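PDB 6R5T: periplasmic beta-glucosidase from Pseudomonas aeruginosa, which probably hydrolyses terminal, non-reducing beta-D-glucosyl residues of beta-glucosides in the periplasm, releasing beta-D-glucose. Local coordinates for residues 133-139 / 519-523. The protein carries 1 engineered substitution. Where two conformers were deposited one is given. Numbering follows the deposited sequence.
With BGC (beta-D-glucopyranose), chain C.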
loop_
_atom_site.group_PDB
_atom_site.type_symbol
_atom_site.label_atom_id
_atom_site.label_comp_id
_atom_site.label_asym_id
_atom_site.label_seq_id
_atom_site.Cartn_x
_atom_site.Cartn_y
_atom_site.Cartn_z
ATOM N N ALA A 133 5.145 -6.268 5.133
ATOM C CA ALA A 133 6.143 -7.339 5.268
ATOM C C ALA A 133 7.206 -7.312 4.152
ATOM O O ALA A 133 8.223 -7.975 4.288
ATOM C CB ALA A 133 5.409 -8.681 5.277
ATOM N N ARG A 134 6.979 -6.620 3.037
ATOM C CA ARG A 134 7.979 -6.618 1.923
ATOM C C ARG A 134 9.246 -5.857 2.298
ATOM O O ARG A 134 10.309 -6.136 1.735
ATOM C CB ARG A 134 7.376 -5.948 0.689
ATOM C CG ARG A 134 6.177 -6.692 0.127
ATOM C CD ARG A 134 5.573 -5.910 -1.020
ATOM N NE ARG A 134 4.836 -4.764 -0.530
ATOM C CZ ARG A 134 4.119 -3.967 -1.306
ATOM N NH1 ARG A 134 4.086 -4.139 -2.611
ATOM N NH2 ARG A 134 3.480 -2.951 -0.784
ATOM N N TRP A 135 9.143 -4.915 3.211
ATOM C CA TRP A 135 10.285 -4.020 3.539
ATOM C C TRP A 135 11.416 -4.835 4.204
ATOM O O TRP A 135 11.164 -5.531 5.186
ATOM C CB TRP A 135 9.759 -2.912 4.436
ATOM C CG TRP A 135 10.730 -1.795 4.715
ATOM C CD1 TRP A 135 11.379 -1.037 3.795
ATOM C CD2 TRP A 135 11.009 -1.170 5.977
ATOM N NE1 TRP A 135 12.071 -0.016 4.397
ATOM C CE2 TRP A 135 11.836 -0.057 5.734
ATOM C CE3 TRP A 135 10.628 -1.430 7.294
ATOM C CZ2 TRP A 135 12.272 0.804 6.745
ATOM C CZ3 TRP A 135 11.091 -0.610 8.304
ATOM C CH2 TRP A 135 11.899 0.515 8.029
ATOM N N GLY A 136 12.654 -4.664 3.749
ATOM C CA GLY A 136 13.762 -5.469 4.267
ATOM C C GLY A 136 14.110 -5.115 5.692
ATOM O O GLY A 136 14.650 -5.952 6.398
ATOM N N ARG A 137 13.707 -3.945 6.166
ATOM C CA ARG A 137 14.087 -3.518 7.536
ATOM C C ARG A 137 13.060 -3.894 8.588
ATOM O O ARG A 137 13.217 -3.490 9.756
ATOM C CB ARG A 137 14.395 -2.033 7.506
ATOM C CG ARG A 137 15.467 -1.709 6.483
ATOM C CD ARG A 137 16.008 -0.273 6.563
ATOM N NE ARG A 137 16.891 -0.197 7.712
ATOM C CZ ARG A 137 17.936 0.630 7.837
ATOM N NH1 ARG A 137 18.201 1.509 6.888
ATOM N NH2 ARG A 137 18.706 0.514 8.919
ATOM N N VAL A 138 12.046 -4.684 8.249
ATOM C CA VAL A 138 11.092 -5.153 9.289
ATOM C C VAL A 138 11.874 -5.956 10.339
ATOM O O VAL A 138 11.436 -5.935 11.496
ATOM C CB VAL A 138 9.934 -5.982 8.703
ATOM C CG1 VAL A 138 9.087 -5.158 7.743
ATOM C CG2 VAL A 138 10.444 -7.233 8.044
ATOM N N SER A 139 12.981 -6.571 9.936
ATOM C CA SER A 139 13.792 -7.397 10.884
ATOM C C SER A 139 14.348 -6.550 12.037
ATOM O O SER A 139 14.605 -7.088 13.171
ATOM C CB SER A 139 14.901 -8.095 10.146
ATOM O OG SER A 139 15.816 -7.117 9.650
ATOM N N ASN A 519 14.329 -16.274 9.034
ATOM C CA ASN A 519 13.743 -15.219 8.194
ATOM C C ASN A 519 13.723 -13.927 9.003
ATOM O O ASN A 519 13.725 -13.972 10.261
ATOM C CB ASN A 519 12.289 -15.512 7.800
ATOM C CG ASN A 519 11.396 -15.984 8.919
ATOM O OD1 ASN A 519 11.679 -17.045 9.528
ATOM N ND2 ASN A 519 10.319 -15.269 9.207
ATOM N N GLY A 520 13.655 -12.800 8.287
ATOM C CA GLY A 520 13.684 -11.490 8.949
ATOM C C GLY A 520 12.401 -10.724 8.766
ATOM O O GLY A 520 12.343 -9.547 9.122
ATOM N N ARG A 521 11.365 -11.361 8.244
ATOM C CA ARG A 521 10.078 -10.705 7.955
ATOM C C ARG A 521 9.038 -11.817 8.009
ATOM O O ARG A 521 9.369 -12.990 7.862
ATOM C CB ARG A 521 10.054 -10.102 6.559
ATOM C CG ARG A 521 10.367 -11.094 5.442
ATOM C CD ARG A 521 9.981 -10.661 4.044
ATOM N NE ARG A 521 10.597 -9.405 3.618
ATOM C CZ ARG A 521 11.836 -9.234 3.226
ATOM N NH1 ARG A 521 12.249 -8.055 2.804
ATOM N NH2 ARG A 521 12.692 -10.236 3.240
ATOM N N PRO A 522 7.769 -11.468 8.153
ATOM C CA PRO A 522 6.713 -12.442 7.905
ATOM C C PRO A 522 6.880 -13.149 6.547
ATOM O O PRO A 522 7.203 -12.493 5.572
ATOM C CB PRO A 522 5.433 -11.604 7.921
ATOM C CG PRO A 522 5.811 -10.437 8.818
ATOM C CD PRO A 522 7.234 -10.126 8.444
ATOM N N LEU A 523 6.598 -14.445 6.516
ATOM C CA LEU A 523 6.617 -15.243 5.276
ATOM C C LEU A 523 5.235 -15.788 5.013
ATOM O O LEU A 523 4.440 -15.949 5.963
ATOM C CB LEU A 523 7.563 -16.447 5.375
ATOM C CG LEU A 523 9.032 -16.134 5.661
ATOM C CD1 LEU A 523 9.838 -17.424 5.821
ATOM C CD2 LEU A 523 9.588 -15.263 4.575
HETATM C C2 BGC C . 22.181 3.268 10.591
HETATM C C3 BGC C . 23.226 4.072 9.792
HETATM C C4 BGC C . 23.201 3.488 8.353
HETATM C C5 BGC C . 21.779 3.720 7.810
HETATM C C6 BGC C . 21.578 3.146 6.424
HETATM C C1 BGC C . 20.815 3.401 9.909
HETATM O O1 BGC C . 19.982 2.551 10.633
HETATM O O2 BGC C . 22.039 3.676 11.946
HETATM O O3 BGC C . 24.527 3.845 10.369
HETATM O O4 BGC C . 24.156 4.221 7.569
HETATM O O5 BGC C . 20.889 2.948 8.559
HETATM O O6 BGC C . 20.249 3.429 5.970
#
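R521 joins the two segments through its guanidinium. R521 NE donates to A133 O (2.9 Å) and R521 NH1 to R134 O (2.9 Å), both acceptors lying at the edge of the planar group, where its N-H bonds point. Arginine suits this place because several donors are fanned out in one plane, so it can bind two successive carbonyls and still use NH2 for a salt bridge to E479, whose other carboxylate oxygen accepts from the G520 backbone N. The alpha carbon of G136 passes 3.3 Å from R521 NH1.

These loops belong to two domains of the glycoside hydrolase family 3 architecture: 133-139 follows strand 121-122 of the TIM-barrel-like N-terminal domain, and 519-523 follows strand 513-518 in the sheet of the C-terminal domain. On the barrel side, R137 of the same loop turns away from the interface into the sugar pocket, where its NH1 bonds O6 of BGC (3.0 Å) and its NH2 bonds O1 of BGC (3.0 Å).

Packing continues beside the arginine. V138 points toward the other loop and sets CG2 3.3 Å from R521 CB and 3.2 Å from G520 O; its compact branched side chain fills the space beside the arginine stem. S139 CB lies in close contact with G520 O, at 3.1 Å. A CB on G520 would come to about 3.1 Å from S139 CB, too tight, so glycine suits the place. At the far end the small A133 lets the backbones approach, its CB meeting P522 CD at 3.9 Å.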